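Local coordinates for protein uncharacterized conserved (Bdellovibrio bacteriovorus, PDB 7O21) that probably trims peptidoglycan as an L,D-carboxypeptidase of the YkuD family, editing the cell wall in a way linked to the curved shape of this predatory bacterium, at residues L266-S271 with V275-K280; S195-S200 with Q214-E219; P224-N227 with S233-K236. All coordinates share one frame; numbering follows the deposited sequence.

All three contacts lie in the NTF2-like domain, their centres about 16 to 18 Å apart, and all are partly buried. Contact 1 is a strand pairing in the five-stranded antiparallel sheet, carried by backbone hydrogen bonds and polar side chains, with Gln267, Tyr269 and Lys280 buried and Tyr277 exposed. Contacts 2 and 3 have no hydrogen bond between their segments and rest mainly on aromatic rings: in contact 2 a long helix meets the turn 214-217 around buried Phe216, and in contact 3 a short strand meets helix 228-241 at buried His234. Contacts 2 and 3 touch through Gln214 and Lys236. Contacts 1 and 3 both reach the second subunit, whereas contact 2 stays within its own chain.

Contact 1 (L266-S271 with V275-K280); sequences LQRYES and VDYGVK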
# COMPACT_ATOMS: atom_id res chain seq x y z
N LEU A 266 -17.43 -8.30 -5.03
CA LEU A 266 -17.34 -7.78 -6.39
C LEU A 266 -18.66 -7.07 -6.72
O LEU A 266 -19.73 -7.68 -6.66
CB LEU A 266 -17.06 -8.91 -7.38
CG LEU A 266 -16.78 -8.47 -8.83
CD1 LEU A 266 -15.51 -7.65 -8.90
CD2 LEU A 266 -16.63 -9.69 -9.72
N GLN A 267 -18.57 -5.79 -7.03
CA GLN A 267 -19.73 -4.93 -7.19
C GLN A 267 -19.91 -4.53 -8.65
O GLN A 267 -18.95 -4.08 -9.29
CB GLN A 267 -19.53 -3.67 -6.35
CG GLN A 267 -20.57 -2.57 -6.57
CD GLN A 267 -20.16 -1.27 -5.89
OE1 GLN A 267 -20.24 -1.15 -4.67
NE2 GLN A 267 -19.66 -0.33 -6.67
N ARG A 268 -21.12 -4.68 -9.15
CA ARG A 268 -21.50 -4.16 -10.46
C ARG A 268 -22.42 -2.96 -10.24
O ARG A 268 -23.44 -3.09 -9.57
CB ARG A 268 -22.22 -5.23 -11.27
CG ARG A 268 -22.54 -4.80 -12.70
CD ARG A 268 -23.40 -5.85 -13.39
NE ARG A 268 -23.57 -5.55 -14.81
CZ ARG A 268 -24.55 -4.80 -15.30
NH1 ARG A 268 -25.44 -4.26 -14.47
NH2 ARG A 268 -24.64 -4.59 -16.61
N TYR A 269 -22.03 -1.81 -10.78
CA TYR A 269 -22.80 -0.58 -10.69
C TYR A 269 -23.24 -0.18 -12.09
O TYR A 269 -22.41 -0.10 -13.00
CB TYR A 269 -21.93 0.55 -10.12
CG TYR A 269 -22.68 1.85 -9.93
CD1 TYR A 269 -22.75 2.79 -10.94
CD2 TYR A 269 -23.30 2.13 -8.73
CE1 TYR A 269 -23.44 3.98 -10.76
CE2 TYR A 269 -23.98 3.30 -8.53
CZ TYR A 269 -24.05 4.22 -9.55
OH TYR A 269 -24.73 5.39 -9.32
N GLU A 270 -24.52 0.10 -12.26
CA GLU A 270 -25.05 0.49 -13.56
C GLU A 270 -25.97 1.69 -13.44
O GLU A 270 -26.91 1.68 -12.65
CB GLU A 270 -25.82 -0.65 -14.23
CG GLU A 270 -26.45 -0.23 -15.57
CD GLU A 270 -26.90 -1.41 -16.42
OE1 GLU A 270 -27.11 -2.51 -15.87
OE2 GLU A 270 -27.07 -1.23 -17.64
N SER A 271 -25.72 2.70 -14.26
CA SER A 271 -26.69 3.74 -14.57
C SER A 271 -26.93 3.73 -16.07
O SER A 271 -26.29 2.98 -16.82
CB SER A 271 -26.18 5.11 -14.14
OG SER A 271 -25.12 5.49 -14.99
N VAL A 275 -21.62 1.30 -16.96
CA VAL A 275 -21.56 0.13 -16.09
C VAL A 275 -20.11 -0.03 -15.68
O VAL A 275 -19.20 0.11 -16.50
CB VAL A 275 -22.03 -1.14 -16.84
CG1 VAL A 275 -21.84 -2.38 -15.95
CG2 VAL A 275 -23.48 -1.01 -17.28
N ASP A 276 -19.89 -0.30 -14.40
CA ASP A 276 -18.54 -0.65 -13.97
C ASP A 276 -18.58 -1.80 -12.97
O ASP A 276 -19.57 -2.03 -12.27
CB ASP A 276 -17.73 0.55 -13.44
CG ASP A 276 -18.40 1.25 -12.29
OD1 ASP A 276 -18.56 0.64 -11.22
OD2 ASP A 276 -18.73 2.45 -12.45
N TYR A 277 -17.47 -2.54 -12.94
CA TYR A 277 -17.24 -3.62 -11.99
C TYR A 277 -16.02 -3.26 -11.16
O TYR A 277 -15.03 -2.74 -11.68
CB TYR A 277 -16.98 -4.96 -12.72
CG TYR A 277 -18.12 -5.43 -13.58
CD1 TYR A 277 -18.33 -4.88 -14.84
CD2 TYR A 277 -19.01 -6.41 -13.14
CE1 TYR A 277 -19.38 -5.30 -15.64
CE2 TYR A 277 -20.06 -6.84 -13.93
CZ TYR A 277 -20.24 -6.27 -15.18
OH TYR A 277 -21.28 -6.68 -15.99
N GLY A 278 -16.07 -3.54 -9.87
CA GLY A 278 -14.92 -3.22 -9.04
C GLY A 278 -15.02 -3.94 -7.72
O GLY A 278 -16.06 -4.49 -7.36
N VAL A 279 -13.90 -3.94 -7.02
CA VAL A 279 -13.82 -4.59 -5.72
C VAL A 279 -14.26 -3.56 -4.68
O VAL A 279 -13.66 -2.49 -4.55
CB VAL A 279 -12.39 -5.07 -5.45
CG1 VAL A 279 -12.30 -5.68 -4.06
CG2 VAL A 279 -11.98 -6.08 -6.52
N LYS A 280 -15.31 -3.89 -3.93
CA LYS A 280 -15.89 -3.00 -2.93
C LYS A 280 -15.57 -3.56 -1.55
O LYS A 280 -15.93 -4.71 -1.24
CB LYS A 280 -17.39 -2.91 -3.14
CG LYS A 280 -18.20 -2.15 -2.07
CD LYS A 280 -17.61 -0.81 -1.63
CE LYS A 280 -17.56 0.24 -2.77
NZ LYS A 280 -18.91 0.79 -3.09
O HOH W 1 -18.74 -1.26 -9.33
O HOH W 2 -22.42 -5.28 -18.37
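With CG anti to the backbone N (chi1 -175°) and the chain extended as far as NE, Arg268 runs beside Tyr277, whose ring is turned to meet it by a chi1 of -61°. The two are a non-hydrogen-bonded pair of an antiparallel beta hairpin, strands 260-270 and 275-287 of the NTF2-like sheet. Arg268 CG sits over the Tyr277 ring, 3.9 Å from its centroid, a CH-pi contact. Farther out, Arg268 NE donates to Tyr277 OH at 2.8 Å, with the oxygen almost in the guanidinium plane. That plane stands 74° from the ring, so the aliphatic part of the arginine uses the ring face while its N-H reaches the hydroxyl. Val275 CG1 lies over one guanidinium face toward its rim, and Arg268 NH1 forms a salt bridge with Glu270 OE1 at 2.8 Å; these partners limit the rotation of the group.

Backbone bonds join Gln267 with Gly278 and Tyr269 with Asp276, and the bond from Gln267 N to Gly278 O is nearly straight. On the other face of the sheet, Gln267 and Lys280 are buried. Lys280, bent at its last three torsions, curls back to Gln267 and also forms a salt bridge with Glu296. Asp276 OD1 pairs with Lys103 of the second subunit, so this face contributes to the dimer contact. Lys280 NZ meets Gln267 OE1 at 2.8 Å, in the carbonyl plane and on a lone pair, while Gln267 NE2 donates to a water 3.0 Å away.

Contact 2 (S195-S200 with Q214-E219); sequences SRFVES and QTFYDE. With EDO (1,2-ethanediol), chain L.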
# COMPACT_ATOMS: atom_id res chain seq x y z
N SER A 195 -25.89 -10.64 6.52
CA SER A 195 -26.33 -10.59 5.12
C SER A 195 -27.50 -9.63 4.95
O SER A 195 -27.57 -8.90 3.96
CB SER A 195 -26.71 -11.98 4.62
OG SER A 195 -25.58 -12.82 4.55
N ARG A 196 -28.43 -9.64 5.90
CA ARG A 196 -29.57 -8.74 5.81
C ARG A 196 -29.15 -7.28 5.97
O ARG A 196 -29.70 -6.40 5.32
CB ARG A 196 -30.64 -9.12 6.83
CG ARG A 196 -31.39 -10.39 6.47
CD ARG A 196 -32.64 -10.57 7.33
NE ARG A 196 -32.36 -10.37 8.75
CZ ARG A 196 -32.00 -11.34 9.59
NH1 ARG A 196 -31.87 -12.59 9.15
NH2 ARG A 196 -31.77 -11.07 10.86
N PHE A 197 -28.17 -7.02 6.84
CA PHE A 197 -27.62 -5.66 6.96
C PHE A 197 -27.04 -5.20 5.63
O PHE A 197 -27.37 -4.12 5.13
CB PHE A 197 -26.56 -5.62 8.08
CG PHE A 197 -25.82 -4.29 8.17
CD1 PHE A 197 -26.32 -3.23 8.93
CD2 PHE A 197 -24.61 -4.12 7.51
CE1 PHE A 197 -25.61 -2.04 9.02
CE2 PHE A 197 -23.92 -2.93 7.59
CZ PHE A 197 -24.43 -1.88 8.35
N VAL A 198 -26.19 -6.03 5.01
CA VAL A 198 -25.61 -5.67 3.72
C VAL A 198 -26.70 -5.46 2.67
O VAL A 198 -26.62 -4.54 1.85
CB VAL A 198 -24.59 -6.74 3.28
CG1 VAL A 198 -24.10 -6.43 1.86
CG2 VAL A 198 -23.42 -6.80 4.25
N GLU A 199 -27.71 -6.33 2.66
CA GLU A 199 -28.75 -6.20 1.65
C GLU A 199 -29.58 -4.94 1.86
O GLU A 199 -30.00 -4.29 0.90
CB GLU A 199 -29.64 -7.45 1.63
CG GLU A 199 -30.93 -7.30 0.83
CD GLU A 199 -30.69 -7.15 -0.67
OE1 GLU A 199 -29.55 -7.37 -1.13
OE2 GLU A 199 -31.66 -6.81 -1.37
N SER A 200 -29.82 -4.58 3.12
CA SER A 200 -30.53 -3.34 3.42
C SER A 200 -29.77 -2.13 2.90
O SER A 200 -30.37 -1.20 2.34
CB SER A 200 -30.78 -3.25 4.93
OG SER A 200 -31.64 -2.17 5.25
N GLN A 214 -28.16 7.17 4.25
CA GLN A 214 -27.32 7.91 5.18
C GLN A 214 -27.21 7.22 6.54
O GLN A 214 -26.18 7.35 7.20
CB GLN A 214 -27.87 9.32 5.39
CG GLN A 214 -27.56 10.30 4.28
CD GLN A 214 -28.08 11.70 4.60
OE1 GLN A 214 -28.92 11.87 5.47
NE2 GLN A 214 -27.57 12.70 3.89
N THR A 215 -28.26 6.50 6.96
CA THR A 215 -28.23 5.90 8.29
C THR A 215 -27.14 4.85 8.42
O THR A 215 -26.81 4.45 9.55
CB THR A 215 -29.58 5.26 8.67
OG1 THR A 215 -29.88 4.16 7.80
CG2 THR A 215 -30.73 6.28 8.65
N PHE A 216 -26.59 4.38 7.31
CA PHE A 216 -25.56 3.35 7.35
C PHE A 216 -24.16 3.90 7.57
O PHE A 216 -23.22 3.10 7.73
CB PHE A 216 -25.57 2.53 6.06
CG PHE A 216 -26.77 1.65 5.92
CD1 PHE A 216 -26.78 0.38 6.45
CD2 PHE A 216 -27.91 2.10 5.25
CE1 PHE A 216 -27.89 -0.44 6.33
CE2 PHE A 216 -29.02 1.28 5.12
CZ PHE A 216 -29.02 0.02 5.66
N TYR A 217 -23.98 5.22 7.60
CA TYR A 217 -22.67 5.86 7.57
C TYR A 217 -22.38 6.61 8.86
O TYR A 217 -23.25 7.33 9.38
CB TYR A 217 -22.53 6.80 6.36
CG TYR A 217 -22.44 6.00 5.08
CD1 TYR A 217 -23.58 5.49 4.49
CD2 TYR A 217 -21.21 5.68 4.52
CE1 TYR A 217 -23.52 4.72 3.34
CE2 TYR A 217 -21.14 4.92 3.38
CZ TYR A 217 -22.28 4.45 2.79
OH TYR A 217 -22.21 3.65 1.67
N ASP A 218 -21.16 6.45 9.37
CA ASP A 218 -20.70 7.23 10.50
C ASP A 218 -20.39 8.65 10.06
O ASP A 218 -19.90 8.88 8.95
CB ASP A 218 -19.44 6.59 11.07
CG ASP A 218 -19.00 7.24 12.37
OD1 ASP A 218 -19.52 6.85 13.42
OD2 ASP A 218 -18.15 8.16 12.33
N GLU A 219 -20.64 9.62 10.94
CA GLU A 219 -20.35 11.00 10.56
C GLU A 219 -18.86 11.25 10.36
O GLU A 219 -18.50 12.22 9.69
CB GLU A 219 -20.98 11.98 11.56
CG GLU A 219 -22.48 12.14 11.34
CD GLU A 219 -23.01 13.49 11.80
OE1 GLU A 219 -23.50 14.25 10.94
OE2 GLU A 219 -22.95 13.77 13.02
C1 EDO L . -19.16 3.70 16.42
O1 EDO L . -18.22 4.75 16.65
C2 EDO L . -19.64 3.73 14.97
O2 EDO L . -20.52 4.84 14.76
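Phe197 and Phe216 meet as an offset edge-to-face pair, the edge of Phe216 directed at the face of Phe197. Their planes stand at 67° and their centroids are 5.4 Å apart; the closest atoms are Phe197 CE1 and Phe216 CD1, at 3.7 Å. The first torsions account for the approach. Phe197 places CG anti to its own N (chi1 173°), which carries the end of the ring closer to the turn than its CB direction alone would suggest. Phe216 instead has CG opposite the carbonyl carbon (chi1 -70°), and its CB already points at the helix. The two side chains come from opposite sides and pass alongside one another.

The outer end of the Phe216 ring reaches Ser200, one helical turn beyond Phe197. Ser200 OG lies in the plane of that ring, 3.4 Å from Phe216 CZ, a contact at the ring edge. With no hydrogen bond across the segments, shape and apolar packing carry the join.

A type I beta turn from Gln214 to Tyr217, closed by Tyr217 N to Gln214 O at 3.1 Å, presents Phe216 as the chain leaves helix 210-214. In this NTF2-like domain, helix 184-206 packs Val198 on Leu249 and Val263 of the sheet and Phe197 on Tyr291, while backbone bonds tie Phe216 and Asp218 to Ile293 of strand 290-300.

Contact 3 (P224-N227 with S233-K236); sequences PGFN and SHKK. With EDO (1,2-ethanediol), chain M.
Phe226 overlaps only slightly with the imidazole of His234, the two rings being slid apart although their planes are just 30° from parallel. With centroids 5.7 Å apart, the rings barely overlap, a glancing aromatic contact and not a stack. The CZ/CE1 end of the phenyl ring meets the CB-CD2 side of His234 obliquely: Phe226 CZ lies 3.9 Å from His234 CD2, and Phe226 CE1 is 4.0 Å from His234 CB. Both CB atoms point across the contact. On the helix, His234 holds CG anti to the backbone N (chi1 180°), which extends its ring to the phenyl group; Phe226 reaches back with chi1 near -66°. Only 72 Å² is buried between the segments, so the local join is small.

More partners hold the two rings in place: His234 NE2 is hydrogen-bonded to Pro102 O of the second subunit, which fixes the outer end of the imidazole, while Phe226 packs on Lys103 of that subunit and meets Trp231 of its own chain edge-to-face. Lys235, next along the helix, donates from NZ to an ethanediol O2 at 3.0 Å, a molecule probably taken up from the crystallisation liquor.

Strand 226-227, paired with strand 221-223, runs straight into helix 228-241, whose N-cap is Asn227. Phe226 thus packs back on the helix that follows it, while Lys235 and Lys236 of that helix lean on helix 210-214 through Tyr213, Ile210 and Gln214.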
# COMPACT_ATOMS: atom_id res chain seq x y z
N PRO A 224 -11.14 7.84 -0.08
CA PRO A 224 -10.23 8.70 -0.86
C PRO A 224 -10.98 9.81 -1.58
O PRO A 224 -11.83 9.54 -2.44
CB PRO A 224 -9.56 7.72 -1.84
CG PRO A 224 -9.62 6.39 -1.12
CD PRO A 224 -10.96 6.41 -0.40
N GLY A 225 -10.71 11.06 -1.20
CA GLY A 225 -11.36 12.20 -1.82
C GLY A 225 -12.66 12.63 -1.19
O GLY A 225 -13.28 13.58 -1.68
N PHE A 226 -13.09 12.00 -0.09
CA PHE A 226 -14.41 12.27 0.47
C PHE A 226 -14.38 12.33 1.99
O PHE A 226 -13.58 11.66 2.65
CB PHE A 226 -15.41 11.16 0.10
CG PHE A 226 -15.73 11.08 -1.36
CD1 PHE A 226 -16.70 11.89 -1.92
CD2 PHE A 226 -15.08 10.16 -2.17
CE1 PHE A 226 -17.02 11.81 -3.27
CE2 PHE A 226 -15.39 10.06 -3.51
CZ PHE A 226 -16.37 10.89 -4.07
N ASN A 227 -15.29 13.12 2.53
CA ASN A 227 -15.78 12.93 3.88
C ASN A 227 -17.28 12.64 3.81
O ASN A 227 -17.85 12.47 2.73
CB ASN A 227 -15.41 14.14 4.75
CG ASN A 227 -15.87 15.45 4.15
OD1 ASN A 227 -16.94 15.53 3.56
ND2 ASN A 227 -15.07 16.50 4.32
N SER A 233 -23.20 14.48 -0.64
CA SER A 233 -23.52 15.45 -1.68
C SER A 233 -23.34 14.85 -3.06
O SER A 233 -24.16 15.06 -3.96
CB SER A 233 -22.66 16.70 -1.53
OG SER A 233 -22.93 17.38 -0.32
N HIS A 234 -22.28 14.07 -3.25
CA HIS A 234 -22.05 13.43 -4.53
C HIS A 234 -23.16 12.43 -4.84
O HIS A 234 -23.68 12.39 -5.97
CB HIS A 234 -20.67 12.78 -4.49
CG HIS A 234 -20.29 12.07 -5.74
ND1 HIS A 234 -20.34 12.66 -6.99
CD2 HIS A 234 -19.79 10.82 -5.94
CE1 HIS A 234 -19.91 11.80 -7.89
NE2 HIS A 234 -19.57 10.68 -7.28
N LYS A 235 -23.57 11.64 -3.85
CA LYS A 235 -24.65 10.70 -4.07
C LYS A 235 -25.95 11.41 -4.43
O LYS A 235 -26.70 10.95 -5.29
CB LYS A 235 -24.85 9.83 -2.84
CG LYS A 235 -23.66 8.91 -2.59
CD LYS A 235 -23.58 7.83 -3.65
CE LYS A 235 -22.60 6.74 -3.28
NZ LYS A 235 -21.24 7.00 -3.83
N LYS A 236 -26.22 12.55 -3.78
CA LYS A 236 -27.43 13.30 -4.11
C LYS A 236 -27.34 13.89 -5.52
O LYS A 236 -28.33 13.91 -6.26
CB LYS A 236 -27.65 14.40 -3.08
CG LYS A 236 -28.03 13.91 -1.69
CD LYS A 236 -28.00 15.05 -0.69
CE LYS A 236 -28.59 14.65 0.65
NZ LYS A 236 -28.31 15.69 1.70
C1 EDO M . -20.30 6.33 -7.89
O1 EDO M . -19.52 6.15 -6.70
C2 EDO M . -21.63 5.62 -7.71
O2 EDO M . -22.22 6.11 -6.50